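Long-range contact in putative tryptophan halogenase (Xanthomonas campestris pv. campestris, PDB 6Y1W), which probably binds FAD and acts as a flavin-dependent halogenase: residues L217-T222 against V334-A339. Residues are numbered along the deposited sequence; the frame is centred on the assembly and turned at random.
Sequences LFLDCT and VALGLA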
ATOM      1  N   LEU A 217       6.443  23.584  18.861  1.00 17.67           N
ATOM      2  CA  LEU A 217       6.791  22.775  17.700  1.00 14.59           C
ATOM      3  C   LEU A 217       7.211  23.761  16.637  1.00 16.23           C
ATOM      4  O   LEU A 217       6.558  24.788  16.465  1.00 15.59           O
ATOM      5  CB  LEU A 217       5.611  21.946  17.224  1.00 16.22           C
ATOM      6  CG  LEU A 217       5.818  21.155  15.942  1.00 19.10           C
ATOM      7  CD1 LEU A 217       6.704  19.925  16.227  1.00 19.12           C
ATOM      8  CD2 LEU A 217       4.432  20.711  15.462  1.00 18.61           C
ATOM      9  N   PHE A 218       8.296  23.454  15.949  1.00 15.61           N
ATOM     10  CA  PHE A 218       8.890  24.351  14.978  1.00 16.19           C
ATOM     11  C   PHE A 218       8.934  23.628  13.647  1.00 16.82           C
ATOM     12  O   PHE A 218       9.421  22.501  13.580  1.00 15.56           O
ATOM     13  CB  PHE A 218      10.309  24.758  15.387  1.00 15.97           C
ATOM     14  CG  PHE A 218      10.321  25.672  16.608  1.00 15.22           C
ATOM     15  CD1 PHE A 218      10.181  25.144  17.875  1.00 19.58           C
ATOM     16  CD2 PHE A 218      10.383  27.061  16.446  1.00 18.43           C
ATOM     17  CE1 PHE A 218      10.151  25.978  18.971  1.00 18.40           C
ATOM     18  CE2 PHE A 218      10.371  27.898  17.538  1.00 19.09           C
ATOM     19  CZ  PHE A 218      10.267  27.362  18.799  1.00 17.46           C
ATOM     20  N   LEU A 219       8.484  24.287  12.593  1.00 15.25           N
ATOM     21  CA  LEU A 219       8.626  23.715  11.255  1.00 14.15           C
ATOM     22  C   LEU A 219       9.750  24.444  10.533  1.00 14.29           C
ATOM     23  O   LEU A 219       9.698  25.675  10.373  1.00 14.91           O
ATOM     24  CB  LEU A 219       7.332  23.846  10.457  1.00 12.54           C
ATOM     25  CG  LEU A 219       6.061  23.326  11.161  1.00 15.05           C
ATOM     26  CD1 LEU A 219       4.854  23.403  10.192  1.00 15.13           C
ATOM     27  CD2 LEU A 219       6.273  21.930  11.741  1.00 15.78           C
ATOM     28  N   ASP A 220      10.756  23.696  10.057  1.00 14.16           N
ATOM     29  CA  ASP A 220      11.883  24.320   9.352  1.00 12.92           C
ATOM     30  C   ASP A 220      11.576  24.359   7.861  1.00 13.43           C
ATOM     31  O   ASP A 220      11.623  23.336   7.172  1.00 15.57           O
ATOM     32  CB  ASP A 220      13.185  23.561   9.601  1.00 15.83           C
ATOM     33  CG  ASP A 220      14.382  24.335   9.115  1.00 17.65           C
ATOM     34  OD1 ASP A 220      14.187  25.293   8.310  1.00 17.16           O
ATOM     35  OD2 ASP A 220      15.512  23.978   9.476  1.00 17.74           O
ATOM     36  N   CYS A 221      11.147  25.532   7.401  1.00 13.14           N
ATOM     37  CA  CYS A 221      10.910  25.805   5.986  1.00 14.37           C
ATOM     38  C   CYS A 221      11.923  26.811   5.450  1.00 15.65           C
ATOM     39  O   CYS A 221      11.603  27.632   4.579  1.00 17.02           O
ATOM     40  CB  CYS A 221       9.481  26.307   5.776  1.00 16.21           C
ATOM     41  SG  CYS A 221       8.260  25.103   6.270  1.00 15.51           S
ATOM     42  N   THR A 222      13.151  26.773   5.964  1.00 15.10           N
ATOM     43  CA  THR A 222      14.127  27.793   5.589  1.00 15.78           C
ATOM     44  C   THR A 222      14.954  27.399   4.386  1.00 19.30           C
ATOM     45  O   THR A 222      15.928  28.101   4.077  1.00 22.10           O
ATOM     46  CB  THR A 222      15.047  28.159   6.770  1.00 17.19           C
ATOM     47  OG1 THR A 222      15.792  27.020   7.228  1.00 19.28           O
ATOM     48  CG2 THR A 222      14.211  28.722   7.899  1.00 17.34           C
ATOM     49  N   VAL A 334      10.276  19.798  12.727  1.00 15.61           N
ATOM     50  CA  VAL A 334       9.967  19.022  11.516  1.00 14.16           C
ATOM     51  C   VAL A 334      10.458  19.827  10.327  1.00 13.95           C
ATOM     52  O   VAL A 334      10.027  20.977  10.127  1.00 16.57           O
ATOM     53  CB  VAL A 334       8.461  18.712  11.397  1.00 18.41           C
ATOM     54  CG1 VAL A 334       8.180  17.961  10.113  1.00 15.55           C
ATOM     55  CG2 VAL A 334       7.967  17.867  12.585  1.00 15.61           C
ATOM     56  N   ALA A 335      11.356  19.230   9.522  1.00 14.18           N
ATOM     57  CA  ALA A 335      11.799  19.910   8.303  1.00 13.36           C
ATOM     58  C   ALA A 335      10.872  19.606   7.131  1.00 13.33           C
ATOM     59  O   ALA A 335      10.400  18.478   6.967  1.00 16.42           O
ATOM     60  CB  ALA A 335      13.235  19.502   7.939  1.00 13.87           C
ATOM     61  N   LEU A 336      10.637  20.626   6.292  1.00 13.86           N
ATOM     62  CA  LEU A 336       9.828  20.481   5.081  1.00 14.31           C
ATOM     63  C   LEU A 336      10.523  21.121   3.889  1.00 17.50           C
ATOM     64  O   LEU A 336      11.303  22.059   4.041  1.00 16.92           O
ATOM     65  CB  LEU A 336       8.466  21.168   5.284  1.00 14.70           C
ATOM     66  CG  LEU A 336       7.595  20.636   6.399  1.00 15.42           C
ATOM     67  CD1 LEU A 336       6.431  21.604   6.692  1.00 18.65           C
ATOM     68  CD2 LEU A 336       7.039  19.224   6.022  1.00 17.03           C
ATOM     69  N   GLY A 337      10.216  20.625   2.686  1.00 14.95           N
ATOM     70  CA  GLY A 337      10.798  21.241   1.501  1.00 15.69           C
ATOM     71  C   GLY A 337      12.296  21.043   1.438  1.00 17.27           C
ATOM     72  O   GLY A 337      12.807  19.999   1.834  1.00 18.28           O
ATOM     73  N   LEU A 338      13.018  22.052   0.933  1.00 16.30           N
ATOM     74  CA  LEU A 338      14.462  21.899   0.732  1.00 15.88           C
ATOM     75  C   LEU A 338      15.197  21.557   2.025  1.00 21.57           C
ATOM     76  O   LEU A 338      16.222  20.862   1.992  1.00 20.10           O
ATOM     77  CB  LEU A 338      15.051  23.177   0.148  1.00 17.26           C
ATOM     78  CG  LEU A 338      14.610  23.455  -1.289  1.00 19.88           C
ATOM     79  CD1 LEU A 338      15.095  24.851  -1.724  1.00 17.21           C
ATOM     80  CD2 LEU A 338      15.136  22.376  -2.184  1.00 29.97           C
ATOM     81  N   ALA A 339      14.713  22.044   3.168  1.00 17.39           N
ATOM     82  CA  ALA A 339      15.385  21.682   4.412  1.00 16.77           C
ATOM     83  C   ALA A 339      15.358  20.191   4.689  1.00 20.94           C
ATOM     84  O   ALA A 339      16.194  19.715   5.490  1.00 23.66           O
ATOM     85  CB  ALA A 339      14.748  22.421   5.608  1.00 17.79           C
TER
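D220 OD1 lies beside A339 CB and is gripped by two donors of T222, its hydroxyl and its backbone amide. T222 OG1 donates to D220 OD1 at 2.6 Å, using the syn lone pair on the side of OD2, and T222 N donates to D220 OD1 at 3.0 Å. The hydrogen bond from T222 N makes an Asx turn as the chain leaves the strand. OD2 takes the backbone N of L228 and of I229, at the start of helix 227-232. A buried carboxylate held this way is probably stabilised as the anion. CG of D220 stands anti to the backbone N (chi1 -169°), which brings the carboxylate beside A339, with D220 OD1 4.0 Å from A339 CB.

The backbones run parallel. V334 offers its N to F218 O and accepts D220 N on its own O at 2.8 Å. L336 N then donates to D220 O at 3.0 Å in a nearly straight bond (171°). The same D220 O has A339 CB close by, where the chain has turned back into the 3-10 segment 338-339.

L219 and V334 lie side by side on one face of the sheet, with L219 CD2 3.9 Å from V334 CB. D220 and A335 point to the other face. Past the strand ends, C221 SG rests 4.0 Å from L336 CD1. Helix 25-39 packs on this side: A31 touches L219 and L336, and A27, a predicted FAD-binding residue, touches C221.

On its other edge, strand 217-220 pairs with strand 18-22, which leads into the glycine-rich turn before helix 25-39. L338 is also predicted to bind FAD. Parallel strands ending beside such a turn are consistent with the Rossmann-type FAD-binding fold expected of a flavin-dependent halogenase.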